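Local atomic coordinates of beta-d-glucoside glucohydrolase (Hypocrea jecorina, PDB entry 3ZZ1), a protein that probably hydrolyses terminal, non-reducing beta-D-glucosyl residues to release beta-D-glucose, as a secreted family 3 beta-glucosidase of cellulose breakdown. Residues A[176-181]-A[679-684]; A[170-175]-A[542-547]. All blocks are in the same frame, centred on the assembly; numbering follows the deposited sequence.

Contact 1 (A[176-181]-A[679-684]); sequences PDDRTL and WDTASQ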
loop_
_atom_site.group_PDB
_atom_site.type_symbol
_atom_site.label_atom_id
_atom_site.label_comp_id
_atom_site.label_asym_id
_atom_site.label_seq_id
_atom_site.Cartn_x
_atom_site.Cartn_y
_atom_site.Cartn_z
ATOM N N PRO A 176 10.436 -0.716 -18.765
ATOM C CA PRO A 176 10.737 -2.139 -18.592
ATOM C C PRO A 176 10.345 -2.959 -19.814
ATOM O O PRO A 176 9.572 -2.484 -20.651
ATOM C CB PRO A 176 9.850 -2.539 -17.408
ATOM C CG PRO A 176 8.683 -1.635 -17.515
ATOM C CD PRO A 176 9.239 -0.319 -18.000
ATOM N N ASP A 177 10.871 -4.179 -19.903
ATOM C CA ASP A 177 10.407 -5.156 -20.892
ATOM C C ASP A 177 8.944 -5.523 -20.627
ATOM O O ASP A 177 8.407 -5.256 -19.541
ATOM C CB ASP A 177 11.286 -6.415 -20.874
ATOM C CG ASP A 177 11.237 -7.144 -19.539
ATOM O OD1 ASP A 177 11.975 -6.759 -18.613
ATOM O OD2 ASP A 177 10.448 -8.093 -19.402
ATOM N N ASP A 178 8.307 -6.138 -21.619
ATOM C CA ASP A 178 6.886 -6.471 -21.545
ATOM C C ASP A 178 6.541 -7.407 -20.382
ATOM O O ASP A 178 5.576 -7.158 -19.655
ATOM C CB ASP A 178 6.406 -7.068 -22.869
ATOM C CG ASP A 178 4.925 -7.380 -22.862
ATOM O OD1 ASP A 178 4.116 -6.437 -22.963
ATOM O OD2 ASP A 178 4.571 -8.574 -22.753
ATOM N N ARG A 179 7.321 -8.472 -20.204
ATOM C CA ARG A 179 7.047 -9.431 -19.135
ATOM C C ARG A 179 7.100 -8.771 -17.758
ATOM O O ARG A 179 6.239 -9.034 -16.918
ATOM C CB ARG A 179 7.974 -10.651 -19.195
ATOM C CG ARG A 179 7.571 -11.749 -18.210
ATOM C CD ARG A 179 8.470 -12.969 -18.288
ATOM N NE ARG A 179 8.261 -13.834 -17.127
ATOM C CZ ARG A 179 9.153 -14.700 -16.652
ATOM N NH1 ARG A 179 10.339 -14.837 -17.235
ATOM N NH2 ARG A 179 8.858 -15.424 -15.578
ATOM N N THR A 180 8.095 -7.911 -17.543
ATOM C CA THR A 180 8.234 -7.172 -16.290
ATOM C C THR A 180 7.028 -6.268 -16.043
ATOM O O THR A 180 6.490 -6.229 -14.932
ATOM C CB THR A 180 9.533 -6.331 -16.260
ATOM O OG1 THR A 180 10.662 -7.197 -16.416
ATOM C CG2 THR A 180 9.674 -5.579 -14.940
ATOM N N LEU A 181 6.610 -5.547 -17.083
ATOM C CA LEU A 181 5.449 -4.673 -16.993
ATOM C C LEU A 181 4.218 -5.437 -16.506
ATOM O O LEU A 181 3.521 -4.972 -15.606
ATOM C CB LEU A 181 5.167 -3.980 -18.337
ATOM C CG LEU A 181 3.875 -3.150 -18.455
ATOM C CD1 LEU A 181 3.880 -1.970 -17.494
ATOM C CD2 LEU A 181 3.651 -2.669 -19.876
ATOM N N TRP A 679 3.925 -14.484 -17.522
ATOM C CA TRP A 679 3.414 -13.780 -18.697
ATOM C C TRP A 679 4.304 -14.067 -19.902
ATOM O O TRP A 679 5.491 -13.745 -19.884
ATOM C CB TRP A 679 3.352 -12.276 -18.428
ATOM C CG TRP A 679 2.921 -11.449 -19.616
ATOM C CD1 TRP A 679 3.730 -10.738 -20.455
ATOM C CD2 TRP A 679 1.582 -11.245 -20.078
ATOM N NE1 TRP A 679 2.979 -10.104 -21.413
ATOM C CE2 TRP A 679 1.657 -10.396 -21.205
ATOM C CE3 TRP A 679 0.324 -11.694 -19.649
ATOM C CZ2 TRP A 679 0.519 -9.985 -21.912
ATOM C CZ3 TRP A 679 -0.810 -11.290 -20.356
ATOM C CH2 TRP A 679 -0.702 -10.440 -21.473
ATOM N N ASP A 680 3.732 -14.680 -20.935
ATOM C CA ASP A 680 4.449 -14.908 -22.191
ATOM C C ASP A 680 4.210 -13.723 -23.117
ATOM O O ASP A 680 3.075 -13.491 -23.546
ATOM C CB ASP A 680 4.000 -16.212 -22.859
ATOM C CG ASP A 680 4.704 -16.457 -24.189
ATOM O OD1 ASP A 680 5.888 -16.849 -24.173
ATOM O OD2 ASP A 680 4.075 -16.253 -25.251
ATOM N N THR A 681 5.285 -12.988 -23.413
ATOM C CA THR A 681 5.197 -11.768 -24.221
ATOM C C THR A 681 4.724 -12.020 -25.654
ATOM O O THR A 681 3.835 -11.321 -26.138
ATOM C CB THR A 681 6.521 -10.924 -24.203
ATOM O OG1 THR A 681 6.465 -9.902 -25.208
ATOM C CG2 THR A 681 7.752 -11.785 -24.447
ATOM N N ALA A 682 5.299 -13.019 -26.321
ATOM C CA ALA A 682 4.964 -13.311 -27.720
ATOM C C ALA A 682 3.474 -13.551 -27.952
ATOM O O ALA A 682 2.899 -13.007 -28.890
ATOM C CB ALA A 682 5.798 -14.486 -28.246
ATOM N N SER A 683 2.845 -14.347 -27.090
ATOM C CA SER A 683 1.416 -14.653 -27.224
ATOM C C SER A 683 0.508 -13.738 -26.391
ATOM O O SER A 683 -0.718 -13.812 -26.504
ATOM C CB SER A 683 1.145 -16.123 -26.889
ATOM O OG SER A 683 1.526 -16.428 -25.557
ATOM N N GLN A 684 1.111 -12.873 -25.571
ATOM C CA GLN A 684 0.371 -11.973 -24.664
ATOM C C GLN A 684 -0.647 -12.754 -23.823
ATOM O O GLN A 684 -1.838 -12.429 -23.779
ATOM C CB GLN A 684 -0.292 -10.809 -25.426
ATOM C CG GLN A 684 0.689 -9.889 -26.162
ATOM C CD GLN A 684 1.229 -8.767 -25.289
ATOM O OE1 GLN A 684 0.553 -7.758 -25.052
ATOM N NE2 GLN A 684 2.468 -8.922 -24.832
#
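Asp178 OD2 accepts from two side chains of 679-684, and the shorter of these bonds comes from the indole: Trp679 NE1 gives its hydrogen to Asp178 OD2 at 2.6 Å, with an N-H...O angle of 149°. The oxygen lies close to the indole plane, while the N-H meets it on the syn side, somewhat out of the carboxylate plane, the carboxylate being turned 48° from the ring. Gln684 NE2, 3.0 Å from Asp178 OD2, adds a weak bond. CG of Asp178 stands anti to the backbone N (chi1 -178°), placing CG on the side of 679-684. The amide of Gln684 is steadied by a straighter bond from its NE2 to Thr681 O (3.1 Å), while its OE1 accepts from Tyr217 OH. The contact joins the first turn of helix 178-194, in the family 3 N-terminal region of TIM-barrel type, to the end of strand 678-680 and the turn that follows, in the fibronectin type III-like region. Asp177 N-caps that helix, its OD2 accepting from Thr180 N. The Arg179 chain runs past the tryptophan carbonyl, CG lying 3.3 Å from Trp679 O. Its guanidinium forms a salt bridge with Glu183, and His182 stacks on the indole.

Contact 2 (A[170-175]-A[542-547]); sequences ETISSN and RIVSGG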
loop_
_atom_site.group_PDB
_atom_site.type_symbol
_atom_site.label_atom_id
_atom_site.label_comp_id
_atom_site.label_asym_id
_atom_site.label_seq_id
_atom_site.Cartn_x
_atom_site.Cartn_y
_atom_site.Cartn_z
ATOM N N GLU A 170 7.116 13.637 -13.305
ATOM C CA GLU A 170 6.321 14.217 -14.396
ATOM C C GLU A 170 7.010 14.167 -15.764
ATOM O O GLU A 170 6.390 14.489 -16.784
ATOM C CB GLU A 170 5.899 15.656 -14.064
ATOM C CG GLU A 170 4.992 15.756 -12.842
ATOM C CD GLU A 170 4.390 17.133 -12.650
ATOM O OE1 GLU A 170 3.904 17.730 -13.636
ATOM O OE2 GLU A 170 4.386 17.613 -11.502
ATOM N N THR A 171 8.283 13.764 -15.781
ATOM C CA THR A 171 9.082 13.755 -17.011
ATOM C C THR A 171 9.764 12.415 -17.312
ATOM O O THR A 171 9.889 12.032 -18.481
ATOM C CB THR A 171 10.153 14.872 -17.012
ATOM O OG1 THR A 171 11.014 14.724 -15.873
ATOM C CG2 THR A 171 9.499 16.258 -16.988
ATOM N N ILE A 172 10.205 11.714 -16.266
ATOM C CA ILE A 172 10.912 10.439 -16.426
ATOM C C ILE A 172 10.085 9.389 -17.176
ATOM O O ILE A 172 8.857 9.334 -17.047
ATOM C CB ILE A 172 11.404 9.867 -15.057
ATOM C CG1 ILE A 172 12.512 8.830 -15.268
ATOM C CG2 ILE A 172 10.234 9.309 -14.224
ATOM C CD1 ILE A 172 13.319 8.495 -14.007
ATOM N N SER A 173 10.775 8.568 -17.968
ATOM C CA SER A 173 10.152 7.452 -18.669
ATOM C C SER A 173 10.599 6.128 -18.050
ATOM O O SER A 173 11.799 5.868 -17.908
ATOM C CB SER A 173 10.495 7.501 -20.161
ATOM O OG SER A 173 9.769 6.528 -20.895
ATOM N N SER A 174 9.621 5.313 -17.662
ATOM C CA SER A 174 9.870 3.967 -17.153
ATOM C C SER A 174 9.764 2.986 -18.310
ATOM O O SER A 174 8.698 2.851 -18.907
ATOM C CB SER A 174 8.847 3.608 -16.074
ATOM O OG SER A 174 8.973 4.446 -14.936
ATOM N N ASN A 175 10.865 2.312 -18.636
ATOM C CA ASN A 175 10.908 1.470 -19.838
ATOM C C ASN A 175 11.241 -0.011 -19.586
ATOM O O ASN A 175 12.212 -0.524 -20.150
ATOM C CB ASN A 175 11.902 2.036 -20.872
ATOM C CG ASN A 175 11.731 3.529 -21.122
ATOM O OD1 ASN A 175 10.627 4.065 -21.054
ATOM N ND2 ASN A 175 12.838 4.204 -21.424
ATOM N N ARG A 542 18.217 2.338 -7.771
ATOM C CA ARG A 542 18.438 3.653 -7.172
ATOM C C ARG A 542 17.429 4.633 -7.743
ATOM O O ARG A 542 16.859 4.386 -8.809
ATOM C CB ARG A 542 19.848 4.174 -7.488
ATOM C CG ARG A 542 21.006 3.237 -7.153
ATOM C CD ARG A 542 21.337 3.232 -5.673
ATOM N NE ARG A 542 22.577 2.504 -5.407
ATOM C CZ ARG A 542 22.654 1.194 -5.186
ATOM N NH1 ARG A 542 21.560 0.446 -5.194
ATOM N NH2 ARG A 542 23.832 0.627 -4.955
ATOM N N ILE A 543 17.221 5.748 -7.043
ATOM C CA ILE A 543 16.475 6.877 -7.600
ATOM C C ILE A 543 17.247 7.414 -8.820
ATOM O O ILE A 543 18.394 7.846 -8.699
ATOM C CB ILE A 543 16.254 8.009 -6.548
ATOM C CG1 ILE A 543 15.486 7.496 -5.314
ATOM C CG2 ILE A 543 15.575 9.222 -7.175
ATOM C CD1 ILE A 543 14.113 6.883 -5.588
ATOM N N VAL A 544 16.611 7.367 -9.989
ATOM C CA VAL A 544 17.260 7.747 -11.249
ATOM C C VAL A 544 17.221 9.265 -11.467
ATOM O O VAL A 544 16.170 9.895 -11.317
ATOM C CB VAL A 544 16.625 7.004 -12.457
ATOM C CG1 VAL A 544 17.318 7.380 -13.763
ATOM C CG2 VAL A 544 16.679 5.492 -12.242
ATOM N N SER A 545 18.374 9.838 -11.816
ATOM C CA SER A 545 18.496 11.282 -12.068
ATOM C C SER A 545 18.286 11.676 -13.533
ATOM O O SER A 545 18.000 12.841 -13.831
ATOM C CB SER A 545 19.855 11.799 -11.584
ATOM O OG SER A 545 20.910 11.224 -12.341
ATOM N N GLY A 546 18.422 10.710 -14.438
ATOM C CA GLY A 546 18.261 10.959 -15.871
ATOM C C GLY A 546 16.826 10.881 -16.367
ATOM O O GLY A 546 15.890 10.688 -15.583
ATOM N N GLY A 547 16.659 11.017 -17.680
ATOM C CA GLY A 547 15.335 10.985 -18.303
ATOM C C GLY A 547 14.727 9.597 -18.459
ATOM O O GLY A 547 13.552 9.474 -18.815
HETATM O O HOH W 1 11.901 11.031 -20.171
#
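The backbones of 170-175 and 542-547 come closest at Ile172 and Gly547, whose CA atoms are 4.8 Å apart, and a single direct hydrogen bond joins them, from Ser173 N to Gly547 O (3.0 Å, N-H...O angle 161°). A water supplies a second link, donating to Gly547 O at 2.6 Å and to Thr171 O at 2.8 Å, so the glycine carbonyl accepts from both an amide and a water. Among the side chains Ile172 does most of the touching. Its CG1 is anti to the backbone N (chi1 -161°) and the chain continues extended through chi2, bringing CD1 to Val544 CB at 3.9 Å, the two side chains crossing at about a right angle. The same methyl lies 3.7 Å from Gly546 O, against the peptide backbone of the glycine pair. Ser173 turns its hydroxyl to another partner, OG bonding to Thr209 N, while Val544 O accepts from Gln165 NE2. Beyond Gly547 the pairing continues as Ser173 and Asn175 bond to Asp549. The arrangement is that of a parallel edge strand joining a small mixed sheet, in which 548-549 from the family 3 C-terminal region lies alongside 173-174 from the N-terminal region.

Residues 170-175 and 176-181 follow each other directly, so one continuous piece of the N-terminal region, strand 173-174 leading into helix 178-194, meets two different parts of the chain. Contact 2 is partly buried and ties it to the family 3 C-terminal region; contact 1 lies at the surface and ties it to the fibronectin type III-like region, the two centres being about 21 Å apart. Their chemistry differs accordingly. Beside the strand, main-chain and water-mediated bonds go with a small apolar touch, whereas at the start of the helix a side-chain carboxylate gathers polar groups. Between them, the contacts bring three sequence regions together around this strand-helix unit.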